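Local coordinates for protection of telomeres protein 1 (Schizosaccharomyces pombe, PDB 5USB) that binds single-stranded telomeric DNA through OB-fold domains such as this one, protects the 3' overhang of fission-yeast telomeres and regulates telomerase, at residues 10-15 with 91-96; 65-70 with 102-107. The protein carries 1 engineered substitution. All coordinates share one frame; numbering follows the deposited sequence. Where two conformers were deposited one is given.

How the contacts relate
Contacts 1 and 2 both reach one curled sheet of the OB fold, their centres about 9 Å apart, and show how a single strand can serve two neighbours. Strand 92-96, half of contact 1, runs antiparallel to strand 102-106, half of contact 2, and Arg93 O and Ile105 N, 3.0 Å apart, mark the seam between them. Both contacts reach the bound strand, a chimera of one ribonucleotide followed by DNA. Contact 2 meets DG2 and DA5 of chain B on the face of Arg66 and Glu103, and G1 at the strand ends through Trp70 and His107; contact 1 reaches DG2 through Lys95. There Lys95 NZ also lies 3.4 Å from Glu103 OE2, a long, weak salt bridge; both side chains bond to DG2, consistent with a shared role in reading that guanine.

Contact 1 (10-15 with 91-96); sequences TPHQRC and NVRTKI. With nucleotides of chain B.
Thr94 does much to tie residues 10-13 to strand 92-96. Its CB lies against Thr10 O. From there OG1 sits with both the backbone N and the carbonyl carbon beside it (chi1 66°), donates to an in-plane lone pair of Thr10 O at 2.8 Å, and receives the N-H of Gln13 in a nearly straight bond (170°). The other branch, CG2, turns to Cys15 SG at 3.8 Å. An alanine here would probably loosen the hold on residues 10-13, since both hydroxyl bonds would be lost. The backbone adds a bond from Thr94 N to Gln13 O. Farther along, Asn91 and Val92 both face Cys15, a G1 beta bulge, and Cys15 N bonds to Val92 O at 2.8 Å. Beside the bulge Arg14 bends at chi3, bringing NH1 to Asn91 OD1 at 2.7 Å, with the amide plane turned 55° from the guanidinium. At the other end Pro11 CG presses on Ile96 CD1, a tight 3.5 Å, and both side chains touch Leu43. Lys95 points away from residues 10-15, and its NZ donates to O6 of DG2 of chain B at 2.5 Å. Strand 92-96 thus lies between the start of strand 14-26 and strand 102-106.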
ATOM      1  N   THR A  10     -11.686  -3.320   4.027  1.00 19.65           N
ATOM      2  CA  THR A  10     -12.158  -4.695   4.029  1.00 20.45           C
ATOM      3  C   THR A  10     -12.015  -5.247   2.632  1.00 20.65           C
ATOM      4  O   THR A  10     -11.770  -4.507   1.675  1.00 20.45           O
ATOM      5  CB  THR A  10     -13.628  -4.768   4.476  1.00 28.11           C
ATOM      6  OG1 THR A  10     -14.409  -3.980   3.578  1.00 29.74           O
ATOM      7  CG2 THR A  10     -13.791  -4.244   5.910  1.00 33.27           C
ATOM      8  N   PRO A  11     -12.174  -6.542   2.470  1.00 20.35           N
ATOM      9  CA  PRO A  11     -11.978  -7.144   1.151  1.00 23.35           C
ATOM     10  C   PRO A  11     -13.098  -6.768   0.202  1.00 20.63           C
ATOM     11  O   PRO A  11     -14.233  -6.539   0.609  1.00 21.42           O
ATOM     12  CB  PRO A  11     -11.988  -8.642   1.452  1.00 24.16           C
ATOM     13  CG  PRO A  11     -11.735  -8.725   2.912  1.00 23.05           C
ATOM     14  CD  PRO A  11     -12.387  -7.568   3.500  1.00 26.06           C
ATOM     15  N   HIS A  12     -12.750  -6.691  -1.085  1.00 19.63           N
ATOM     16  CA  HIS A  12     -13.725  -6.556  -2.163  1.00 20.68           C
ATOM     17  C   HIS A  12     -14.498  -5.245  -2.063  1.00 22.24           C
ATOM     18  O   HIS A  12     -15.724  -5.183  -2.198  1.00 21.06           O
ATOM     19  CB  HIS A  12     -14.631  -7.774  -2.172  1.00 16.82           C
ATOM     20  CG  HIS A  12     -13.868  -9.057  -2.227  1.00 15.50           C
ATOM     21  ND1 HIS A  12     -13.976 -10.033  -1.266  1.00 19.41           N
ATOM     22  CD2 HIS A  12     -12.953  -9.508  -3.117  1.00 15.43           C
ATOM     23  CE1 HIS A  12     -13.177 -11.039  -1.574  1.00 17.09           C
ATOM     24  NE2 HIS A  12     -12.549 -10.747  -2.697  1.00 21.62           N
ATOM     25  N   GLN A  13     -13.754  -4.175  -1.849  1.00 19.96           N
ATOM     26  CA  GLN A  13     -14.322  -2.845  -1.883  1.00 21.41           C
ATOM     27  C   GLN A  13     -13.369  -1.937  -2.636  1.00 24.72           C
ATOM     28  O   GLN A  13     -12.205  -2.277  -2.879  1.00 24.64           O
ATOM     29  CB  GLN A  13     -14.579  -2.301  -0.486  1.00 25.19           C
ATOM     30  CG  GLN A  13     -13.318  -1.896   0.238  1.00 23.48           C
ATOM     31  CD  GLN A  13     -13.583  -1.290   1.596  1.00 33.63           C
ATOM     32  OE1 GLN A  13     -12.648  -1.024   2.352  1.00 31.64           O
ATOM     33  NE2 GLN A  13     -14.858  -1.076   1.926  1.00 38.32           N
ATOM     34  N   ARG A  14     -13.908  -0.805  -3.052  1.00 20.23           N
ATOM     35  CA  ARG A  14     -13.104   0.296  -3.539  1.00 21.74           C
ATOM     36  C   ARG A  14     -12.755   1.183  -2.343  1.00 18.58           C
ATOM     37  O   ARG A  14     -13.621   1.490  -1.527  1.00 20.83           O
ATOM     38  CB  ARG A  14     -13.896   1.067  -4.607  1.00 29.79           C
ATOM     39  CG  ARG A  14     -13.501   2.520  -4.807  1.00 32.40           C
ATOM     40  CD  ARG A  14     -14.326   3.197  -5.902  1.00 40.36           C
ATOM     41  NE  ARG A  14     -15.662   3.594  -5.454  1.00 36.08           N
ATOM     42  CZ  ARG A  14     -15.924   4.719  -4.798  1.00 43.60           C
ATOM     43  NH1 ARG A  14     -14.945   5.567  -4.498  1.00 51.66           N
ATOM     44  NH2 ARG A  14     -17.169   5.011  -4.440  1.00 53.73           N
ATOM     45  N   CYS A  15     -11.492   1.593  -2.229  1.00 18.38           N
ATOM     46  CA  CYS A  15     -11.141   2.446  -1.114  1.00 17.82           C
ATOM     47  C   CYS A  15     -10.059   3.422  -1.539  1.00 15.41           C
ATOM     48  O   CYS A  15      -9.474   3.310  -2.622  1.00 18.37           O
ATOM     49  CB  CYS A  15     -10.703   1.619   0.085  1.00 20.85           C
ATOM     50  SG  CYS A  15      -9.248   0.621  -0.268  1.00 22.44           S
ATOM     51  N   ASN A  91      -9.499   5.109  -4.992  1.00 13.65           N
ATOM     52  CA  ASN A  91     -10.452   4.239  -5.659  1.00 15.72           C
ATOM     53  C   ASN A  91      -9.825   2.930  -6.111  1.00 17.92           C
ATOM     54  O   ASN A  91     -10.204   2.354  -7.128  1.00 20.60           O
ATOM     55  CB  ASN A  91     -11.116   4.973  -6.830  1.00 20.30           C
ATOM     56  CG  ASN A  91     -11.787   6.235  -6.372  1.00 21.11           C
ATOM     57  OD1 ASN A  91     -12.527   6.214  -5.399  1.00 21.45           O
ATOM     58  ND2 ASN A  91     -11.464   7.361  -7.004  1.00 26.25           N
ATOM     59  N   VAL A  92      -8.910   2.421  -5.320  1.00 16.75           N
ATOM     60  CA  VAL A  92      -8.283   1.149  -5.605  1.00 14.68           C
ATOM     61  C   VAL A  92      -9.115   0.032  -5.008  1.00 18.37           C
ATOM     62  O   VAL A  92      -9.932   0.226  -4.108  1.00 20.97           O
ATOM     63  CB  VAL A  92      -6.831   1.129  -5.092  1.00 16.76           C
ATOM     64  CG1 VAL A  92      -6.010   2.163  -5.830  1.00 18.00           C
ATOM     65  CG2 VAL A  92      -6.777   1.369  -3.596  1.00 18.97           C
ATOM     66  N   ARG A  93      -8.962  -1.124  -5.612  1.00 18.68           N
ATOM     67  CA  ARG A  93      -9.732  -2.307  -5.327  1.00 20.96           C
ATOM     68  C   ARG A  93      -8.969  -3.224  -4.388  1.00 16.23           C
ATOM     69  O   ARG A  93      -7.740  -3.335  -4.472  1.00 18.23           O
ATOM     70  CB  ARG A  93      -9.994  -3.004  -6.655  1.00 24.62           C
ATOM     71  CG  ARG A  93     -10.902  -4.113  -6.600  1.00 41.57           C
ATOM     72  CD  ARG A  93     -12.312  -3.659  -6.424  1.00 43.26           C
ATOM     73  NE  ARG A  93     -13.023  -4.845  -6.046  1.00 44.88           N
ATOM     74  CZ  ARG A  93     -14.268  -4.915  -5.614  1.00 37.54           C
ATOM     75  NH1 ARG A  93     -15.043  -3.828  -5.474  1.00 30.90           N
ATOM     76  NH2 ARG A  93     -14.700  -6.124  -5.303  1.00 23.17           N
ATOM     77  N   THR A  94      -9.675  -3.848  -3.457  1.00 16.51           N
ATOM     78  CA  THR A  94      -9.049  -4.838  -2.601  1.00 15.70           C
ATOM     79  C   THR A  94      -9.583  -6.233  -2.911  1.00 16.52           C
ATOM     80  O   THR A  94     -10.680  -6.412  -3.450  1.00 18.94           O
ATOM     81  CB  THR A  94      -9.309  -4.533  -1.136  1.00 18.82           C
ATOM     82  OG1 THR A  94     -10.708  -4.686  -0.895  1.00 18.53           O
ATOM     83  CG2 THR A  94      -8.910  -3.135  -0.802  1.00 18.19           C
ATOM     84  N   LYS A  95      -8.777  -7.229  -2.581  1.00 15.38           N
ATOM     85  CA  LYS A  95      -9.167  -8.618  -2.751  1.00 15.78           C
ATOM     86  C   LYS A  95      -8.470  -9.427  -1.678  1.00 21.25           C
ATOM     87  O   LYS A  95      -7.704  -8.905  -0.857  1.00 18.94           O
ATOM     88  CB  LYS A  95      -8.827  -9.144  -4.146  1.00 21.99           C
ATOM     89  CG  LYS A  95      -7.355  -9.124  -4.487  1.00 23.45           C
ATOM     90  CD  LYS A  95      -7.076  -9.729  -5.843  1.00 33.42           C
ATOM     91  CE  LYS A  95      -7.119 -11.233  -5.798  1.00 35.42           C
ATOM     92  NZ  LYS A  95      -6.185 -11.796  -6.791  1.00 36.87           N
ATOM     93  N   ILE A  96      -8.755 -10.723  -1.696  1.00 21.46           N
ATOM     94  CA  ILE A  96      -8.138 -11.694  -0.808  1.00 24.70           C
ATOM     95  C   ILE A  96      -7.346 -12.644  -1.677  1.00 26.04           C
ATOM     96  O   ILE A  96      -7.831 -13.059  -2.739  1.00 27.03           O
ATOM     97  CB  ILE A  96      -9.207 -12.457  -0.003  1.00 28.04           C
ATOM     98  CG1 ILE A  96      -9.983 -11.484   0.873  1.00 30.17           C
ATOM     99  CG2 ILE A  96      -8.561 -13.540   0.802  1.00 32.64           C
ATOM    100  CD1 ILE A  96      -9.156 -10.912   2.012  1.00 37.38           C
TER
ATOM    101  P    DG B   2      -1.860 -15.836 -14.170  1.00 73.77           P
ATOM    102  OP1  DG B   2      -1.224 -16.555 -15.290  1.00 69.03           O
ATOM    103  OP2  DG B   2      -3.021 -16.405 -13.475  1.00 58.58           O
ATOM    104  O5'  DG B   2      -0.728 -15.546 -13.094  1.00 57.60           O
ATOM    105  C5'  DG B   2       0.522 -14.991 -13.492  1.00 43.41           C
ATOM    106  C4'  DG B   2       1.253 -14.507 -12.265  1.00 49.59           C
ATOM    107  O4'  DG B   2       0.814 -13.196 -11.865  1.00 46.69           O
ATOM    108  C3'  DG B   2       1.028 -15.360 -11.029  1.00 43.91           C
ATOM    109  O3'  DG B   2       1.912 -16.458 -11.150  1.00 40.58           O
ATOM    110  C2'  DG B   2       1.412 -14.397  -9.921  1.00 39.84           C
ATOM    111  C1'  DG B   2       0.925 -13.061 -10.447  1.00 37.11           C
ATOM    112  N9   DG B   2      -0.375 -12.647  -9.945  1.00 31.23           N
ATOM    113  C8   DG B   2      -1.553 -12.725 -10.634  1.00 32.82           C
ATOM    114  N7   DG B   2      -2.575 -12.281  -9.960  1.00 35.92           N
ATOM    115  C5   DG B   2      -2.044 -11.922  -8.734  1.00 27.38           C
ATOM    116  C6   DG B   2      -2.678 -11.390  -7.588  1.00 28.50           C
ATOM    117  O6   DG B   2      -3.862 -11.097  -7.437  1.00 32.25           O
ATOM    118  N1   DG B   2      -1.774 -11.185  -6.552  1.00 34.20           N
ATOM    119  C2   DG B   2      -0.426 -11.434  -6.627  1.00 33.43           C
ATOM    120  N2   DG B   2       0.285 -11.152  -5.537  1.00 36.26           N
ATOM    121  N3   DG B   2       0.176 -11.936  -7.693  1.00 36.82           N
ATOM    122  C4   DG B   2      -0.687 -12.150  -8.704  1.00 29.74           C
TER

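Contact 2 (65-70 with 102-107); sequences IRCILW and LECILH. With nucleotides of chain B.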
ATOM      1  N   ILE A  65       0.138  -3.597   3.709  1.00 11.81           N
ATOM      2  CA  ILE A  65      -0.628  -4.245   2.643  1.00 12.78           C
ATOM      3  C   ILE A  65       0.193  -4.230   1.352  1.00 12.02           C
ATOM      4  O   ILE A  65       0.866  -3.245   1.048  1.00 12.46           O
ATOM      5  CB  ILE A  65      -2.005  -3.585   2.427  1.00 13.38           C
ATOM      6  CG1 ILE A  65      -2.830  -4.454   1.469  1.00 13.41           C
ATOM      7  CG2 ILE A  65      -1.900  -2.135   1.919  1.00 11.74           C
ATOM      8  CD1 ILE A  65      -4.285  -4.072   1.396  1.00 17.10           C
ATOM      9  N   ARG A  66       0.158  -5.340   0.634  1.00 11.45           N
ATOM     10  CA  ARG A  66       0.788  -5.462  -0.676  0.60 12.60           C
ATOM     11  C   ARG A  66      -0.127  -4.878  -1.737  1.00 11.38           C
ATOM     12  O   ARG A  66      -1.319  -5.161  -1.734  1.00 12.40           O
ATOM     13  CB  ARG A  66       1.057  -6.933  -0.996  0.60 15.70           C
ATOM     14  CG  ARG A  66       1.446  -7.219  -2.435  0.60 18.36           C
ATOM     15  CD  ARG A  66       1.391  -8.735  -2.685  0.60 19.03           C
ATOM     16  NE  ARG A  66       2.438  -9.449  -1.985  0.60 22.92           N
ATOM     17  CZ  ARG A  66       2.381 -10.733  -1.652  0.60 20.12           C
ATOM     18  NH1 ARG A  66       1.315 -11.466  -1.950  0.60 20.39           N
ATOM     19  NH2 ARG A  66       3.400 -11.279  -1.018  0.60 24.37           N
ATOM     20  N   CYS A  67       0.431  -4.074  -2.640  1.00 12.12           N
ATOM     21  CA  CYS A  67      -0.325  -3.508  -3.758  1.00 12.73           C
ATOM     22  C   CYS A  67       0.351  -4.012  -5.018  1.00 11.95           C
ATOM     23  O   CYS A  67       1.558  -3.826  -5.167  1.00 13.30           O
ATOM     24  CB  CYS A  67      -0.340  -1.975  -3.728  1.00 14.09           C
ATOM     25  SG  CYS A  67      -0.867  -1.282  -2.136  1.00 17.22           S
ATOM     26  N   ILE A  68      -0.424  -4.625  -5.932  1.00 13.29           N
ATOM     27  CA  ILE A  68       0.091  -5.074  -7.220  1.00 13.94           C
ATOM     28  C   ILE A  68      -0.402  -4.145  -8.318  1.00 13.34           C
ATOM     29  O   ILE A  68      -1.607  -3.920  -8.454  1.00 14.36           O
ATOM     30  CB  ILE A  68      -0.319  -6.521  -7.536  1.00 16.49           C
ATOM     31  CG1 ILE A  68       0.013  -7.427  -6.357  1.00 20.55           C
ATOM     32  CG2 ILE A  68       0.356  -6.982  -8.852  1.00 18.45           C
ATOM     33  CD1 ILE A  68       1.425  -7.529  -6.098  1.00 22.61           C
ATOM     34  N   LEU A  69       0.550  -3.614  -9.105  1.00 14.47           N
ATOM     35  CA  LEU A  69       0.270  -2.637 -10.145  1.00 14.12           C
ATOM     36  C   LEU A  69       0.608  -3.245 -11.498  1.00 12.89           C
ATOM     37  O   LEU A  69       1.724  -3.732 -11.694  1.00 13.04           O
ATOM     38  CB  LEU A  69       1.097  -1.372  -9.926  1.00 12.60           C
ATOM     39  CG  LEU A  69       0.601  -0.346  -8.890  1.00 14.75           C
ATOM     40  CD1 LEU A  69       0.543  -0.873  -7.481  1.00 19.03           C
ATOM     41  CD2 LEU A  69       1.464   0.934  -8.906  1.00 14.99           C
ATOM     42  N   TRP A  70      -0.357  -3.240 -12.418  0.56 15.35           N
ATOM     43  CA  TRP A  70      -0.142  -3.763 -13.760  0.56 16.05           C
ATOM     44  C   TRP A  70      -0.227  -2.658 -14.801  0.56 13.88           C
ATOM     45  O   TRP A  70      -0.797  -1.591 -14.571  0.56 15.15           O
ATOM     46  CB  TRP A  70      -1.186  -4.818 -14.114  0.56 19.49           C
ATOM     47  CG  TRP A  70      -0.913  -6.193 -13.602  0.56 22.08           C
ATOM     48  CD1 TRP A  70      -0.033  -7.107 -14.118  0.56 20.75           C
ATOM     49  CD2 TRP A  70      -1.561  -6.834 -12.510  0.56 21.34           C
ATOM     50  NE1 TRP A  70      -0.084  -8.266 -13.409  0.56 21.09           N
ATOM     51  CE2 TRP A  70      -1.019  -8.127 -12.409  0.56 22.38           C
ATOM     52  CE3 TRP A  70      -2.550  -6.438 -11.598  0.56 20.85           C
ATOM     53  CZ2 TRP A  70      -1.418  -9.024 -11.436  0.56 24.17           C
ATOM     54  CZ3 TRP A  70      -2.939  -7.331 -10.637  0.56 24.76           C
ATOM     55  CH2 TRP A  70      -2.379  -8.616 -10.564  0.56 26.03           C
ATOM     56  N   LEU A 102      -5.454  -9.933   2.730  1.00 16.59           N
ATOM     57  CA  LEU A 102      -5.865  -8.763   1.979  1.00 16.05           C
ATOM     58  C   LEU A 102      -4.733  -8.294   1.079  1.00 17.10           C
ATOM     59  O   LEU A 102      -3.552  -8.343   1.457  1.00 19.08           O
ATOM     60  CB  LEU A 102      -6.238  -7.646   2.946  1.00 19.26           C
ATOM     61  CG  LEU A 102      -7.680  -7.228   3.104  1.00 28.58           C
ATOM     62  CD1 LEU A 102      -7.766  -6.008   4.030  1.00 21.58           C
ATOM     63  CD2 LEU A 102      -8.309  -6.927   1.779  1.00 21.07           C
ATOM     64  N   GLU A 103      -5.089  -7.853  -0.117  1.00 15.55           N
ATOM     65  CA  GLU A 103      -4.142  -7.189  -0.978  1.00 16.91           C
ATOM     66  C   GLU A 103      -4.898  -6.156  -1.803  1.00 15.56           C
ATOM     67  O   GLU A 103      -6.124  -6.170  -1.890  1.00 16.11           O
ATOM     68  CB  GLU A 103      -3.380  -8.189  -1.871  1.00 22.31           C
ATOM     69  CG  GLU A 103      -4.267  -9.084  -2.699  1.00 23.10           C
ATOM     70  CD  GLU A 103      -3.498 -10.044  -3.600  1.00 34.05           C
ATOM     71  OE1 GLU A 103      -2.254  -9.972  -3.649  1.00 30.77           O
ATOM     72  OE2 GLU A 103      -4.165 -10.865  -4.267  1.00 40.90           O
ATOM     73  N   CYS A 104      -4.141  -5.224  -2.358  1.00 15.35           N
ATOM     74  CA  CYS A 104      -4.664  -4.169  -3.207  0.59 17.73           C
ATOM     75  C   CYS A 104      -4.182  -4.387  -4.634  1.00 16.59           C
ATOM     76  O   CYS A 104      -3.022  -4.738  -4.861  1.00 15.62           O
ATOM     77  CB  CYS A 104      -4.215  -2.821  -2.647  0.59 20.15           C
ATOM     78  SG  CYS A 104      -4.573  -1.381  -3.607  0.59 22.62           S
ATOM     79  N   ILE A 105      -5.079  -4.150  -5.593  1.00 18.74           N
ATOM     80  CA  ILE A 105      -4.830  -4.453  -6.990  1.00 21.58           C
ATOM     81  C   ILE A 105      -5.137  -3.224  -7.819  1.00 22.69           C
ATOM     82  O   ILE A 105      -6.175  -2.580  -7.626  1.00 22.86           O
ATOM     83  CB  ILE A 105      -5.688  -5.635  -7.458  1.00 26.45           C
ATOM     84  CG1 ILE A 105      -5.356  -6.893  -6.660  1.00 28.67           C
ATOM     85  CG2 ILE A 105      -5.479  -5.839  -8.926  1.00 35.64           C
ATOM     86  CD1 ILE A 105      -3.939  -7.349  -6.743  1.00 25.97           C
ATOM     87  N   LEU A 106      -4.229  -2.896  -8.747  1.00 18.16           N
ATOM     88  CA  LEU A 106      -4.489  -1.879  -9.767  1.00 18.34           C
ATOM     89  C   LEU A 106      -4.336  -2.544 -11.140  1.00 18.18           C
ATOM     90  O   LEU A 106      -3.237  -2.724 -11.665  1.00 16.87           O
ATOM     91  CB  LEU A 106      -3.583  -0.666  -9.600  1.00 15.86           C
ATOM     92  CG  LEU A 106      -3.869   0.283  -8.451  1.00 17.94           C
ATOM     93  CD1 LEU A 106      -3.413  -0.303  -7.139  1.00 18.89           C
ATOM     94  CD2 LEU A 106      -3.227   1.605  -8.667  1.00 20.37           C
ATOM     95  N   HIS A 107      -5.470  -2.951 -11.696  1.00 22.30           N
ATOM     96  CA  HIS A 107      -5.512  -3.584 -13.000  1.00 21.91           C
ATOM     97  C   HIS A 107      -5.426  -2.524 -14.096  1.00 14.84           C
ATOM     98  O   HIS A 107      -5.890  -1.411 -13.940  1.00 19.96           O
ATOM     99  CB  HIS A 107      -6.820  -4.376 -13.171  1.00 23.43           C
ATOM    100  CG  HIS A 107      -6.898  -5.634 -12.351  1.00 24.12           C
ATOM    101  ND1 HIS A 107      -6.158  -6.760 -12.641  1.00 29.50           N
ATOM    102  CD2 HIS A 107      -7.683  -5.960 -11.295  1.00 31.96           C
ATOM    103  CE1 HIS A 107      -6.457  -7.714 -11.774  1.00 33.30           C
ATOM    104  NE2 HIS A 107      -7.382  -7.253 -10.950  1.00 32.56           N
TER
ATOM    105  O5'   G B   1      -6.498 -13.870 -14.092  1.00 51.79           O
ATOM    106  C5'   G B   1      -5.435 -12.954 -13.825  1.00 52.74           C
ATOM    107  C4'   G B   1      -4.239 -13.351 -14.643  1.00 55.11           C
ATOM    108  O4'   G B   1      -3.925 -12.318 -15.600  1.00 58.54           O
ATOM    109  C3'   G B   1      -2.953 -13.549 -13.878  1.00 54.50           C
ATOM    110  O3'   G B   1      -2.225 -14.419 -14.690  1.00 63.09           O
ATOM    111  C2'   G B   1      -2.343 -12.143 -13.841  1.00 51.12           C
ATOM    112  O2'   G B   1      -0.950 -11.907 -13.843  1.00 45.93           O
ATOM    113  C1'   G B   1      -2.868 -11.515 -15.115  1.00 46.73           C
ATOM    114  N9    G B   1      -3.406 -10.194 -14.865  1.00 33.60           N
ATOM    115  C8    G B   1      -4.414  -9.859 -13.998  1.00 34.42           C
ATOM    116  N7    G B   1      -4.732  -8.597 -14.046  1.00 32.84           N
ATOM    117  C5    G B   1      -3.902  -8.075 -15.025  1.00 33.16           C
ATOM    118  C6    G B   1      -3.788  -6.755 -15.516  1.00 22.95           C
ATOM    119  O6    G B   1      -4.428  -5.766 -15.185  1.00 28.19           O
ATOM    120  N1    G B   1      -2.804  -6.654 -16.493  1.00 26.99           N
ATOM    121  C2    G B   1      -2.023  -7.691 -16.933  1.00 28.07           C
ATOM    122  N2    G B   1      -1.119  -7.396 -17.870  1.00 32.37           N
ATOM    123  N3    G B   1      -2.123  -8.932 -16.484  1.00 33.84           N
ATOM    124  C4    G B   1      -3.075  -9.050 -15.535  1.00 30.44           C
ATOM    125  P    DG B   2      -1.860 -15.836 -14.170  1.00 73.77           P
ATOM    126  OP1  DG B   2      -1.224 -16.555 -15.290  1.00 69.03           O
ATOM    127  OP2  DG B   2      -3.021 -16.405 -13.475  1.00 58.58           O
ATOM    128  O5'  DG B   2      -0.728 -15.546 -13.094  1.00 57.60           O
ATOM    129  C5'  DG B   2       0.522 -14.991 -13.492  1.00 43.41           C
ATOM    130  C4'  DG B   2       1.253 -14.507 -12.265  1.00 49.59           C
ATOM    131  O4'  DG B   2       0.814 -13.196 -11.865  1.00 46.69           O
ATOM    132  C3'  DG B   2       1.028 -15.360 -11.029  1.00 43.91           C
ATOM    133  O3'  DG B   2       1.912 -16.458 -11.150  1.00 40.58           O
ATOM    134  C2'  DG B   2       1.412 -14.397  -9.921  1.00 39.84           C
ATOM    135  C1'  DG B   2       0.925 -13.061 -10.447  1.00 37.11           C
ATOM    136  N9   DG B   2      -0.375 -12.647  -9.945  1.00 31.23           N
ATOM    137  C8   DG B   2      -1.553 -12.725 -10.634  1.00 32.82           C
ATOM    138  N7   DG B   2      -2.575 -12.281  -9.960  1.00 35.92           N
ATOM    139  C5   DG B   2      -2.044 -11.922  -8.734  1.00 27.38           C
ATOM    140  C6   DG B   2      -2.678 -11.390  -7.588  1.00 28.50           C
ATOM    141  O6   DG B   2      -3.862 -11.097  -7.437  1.00 32.25           O
ATOM    142  N1   DG B   2      -1.774 -11.185  -6.552  1.00 34.20           N
ATOM    143  C2   DG B   2      -0.426 -11.434  -6.627  1.00 33.43           C
ATOM    144  N2   DG B   2       0.285 -11.152  -5.537  1.00 36.26           N
ATOM    145  N3   DG B   2       0.176 -11.936  -7.693  1.00 36.82           N
ATOM    146  C4   DG B   2      -0.687 -12.150  -8.704  1.00 29.74           C
ATOM    147  P    DA B   5       6.712 -15.996   1.767  1.00 29.82           P
ATOM    148  OP1  DA B   5       7.896 -16.682   1.298  1.00 26.20           O
ATOM    149  OP2  DA B   5       5.817 -16.588   2.726  1.00 37.51           O
ATOM    150  O5'  DA B   5       7.186 -14.612   2.370  1.00 24.26           O
ATOM    151  C5'  DA B   5       8.115 -13.814   1.664  1.00 21.27           C
ATOM    152  C4'  DA B   5       8.093 -12.426   2.245  1.00 18.09           C
ATOM    153  O4'  DA B   5       6.843 -11.800   1.905  1.00 19.08           O
ATOM    154  C3'  DA B   5       8.173 -12.387   3.768  1.00 21.61           C
ATOM    155  O3'  DA B   5       8.911 -11.244   4.202  1.00 23.43           O
ATOM    156  C2'  DA B   5       6.714 -12.342   4.179  1.00 18.34           C
ATOM    157  C1'  DA B   5       6.072 -11.547   3.060  1.00 19.02           C
ATOM    158  N9   DA B   5       4.701 -11.919   2.744  1.00 19.68           N
ATOM    159  C8   DA B   5       4.211 -13.182   2.548  1.00 18.38           C
ATOM    160  N7   DA B   5       2.947 -13.212   2.222  1.00 20.74           N
ATOM    161  C5   DA B   5       2.593 -11.875   2.142  1.00 17.84           C
ATOM    162  C6   DA B   5       1.389 -11.237   1.828  1.00 20.33           C
ATOM    163  N6   DA B   5       0.272 -11.885   1.509  1.00 22.13           N
ATOM    164  N1   DA B   5       1.367  -9.889   1.863  1.00 18.55           N
ATOM    165  C2   DA B   5       2.485  -9.241   2.191  1.00 19.45           C
ATOM    166  N3   DA B   5       3.678  -9.728   2.497  1.00 17.03           N
ATOM    167  C4   DA B   5       3.667 -11.068   2.453  1.00 19.87           C
TER
HETATM  168  O   HOH W   1      -0.961  -7.878   1.607  1.00 15.75           O
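Trp70 and His107 lie side by side with ring planes only 1° apart, yet displaced so far that there is little stacking between them, and each meets the base of G1 of chain B differently. The indole lays one face on the purine, while Ile68 CG2 backs the opposite face. The imidazole meets the same base at its edge: ND1 donates to O6 at 3.2 Å and, in a bent, weak bond, to N7 at 2.7 Å. Ile105 CG2 abuts the indole edge, 3.4 Å from Trp70 CZ3. Beneath these groups strands 65-69 and 102-106 run parallel, the parallel pair that closes the barrel of an OB fold, with straight bonds such as Cys104 N to Arg66 O (174°). Cys67, Cys104, Leu69 and Leu106 face inward, where Cys67 SG lies 3.7 Å from Cys104 CB; Arg66, Ile68, Glu103 and Ile105 face the nucleic acid. OE1 of Glu103, extended beyond CG, accepts the N1-H of DG2 of chain B (3.2 Å), and a weak bond from N2. Alongside it Arg66 turns its guanidinium 62° from the carboxylate and lays one face against DA5 of chain B, NH2 to C5 at 3.3 Å, while NH1 hydrogen-bonds to O2 of a thymine base of the bound strand.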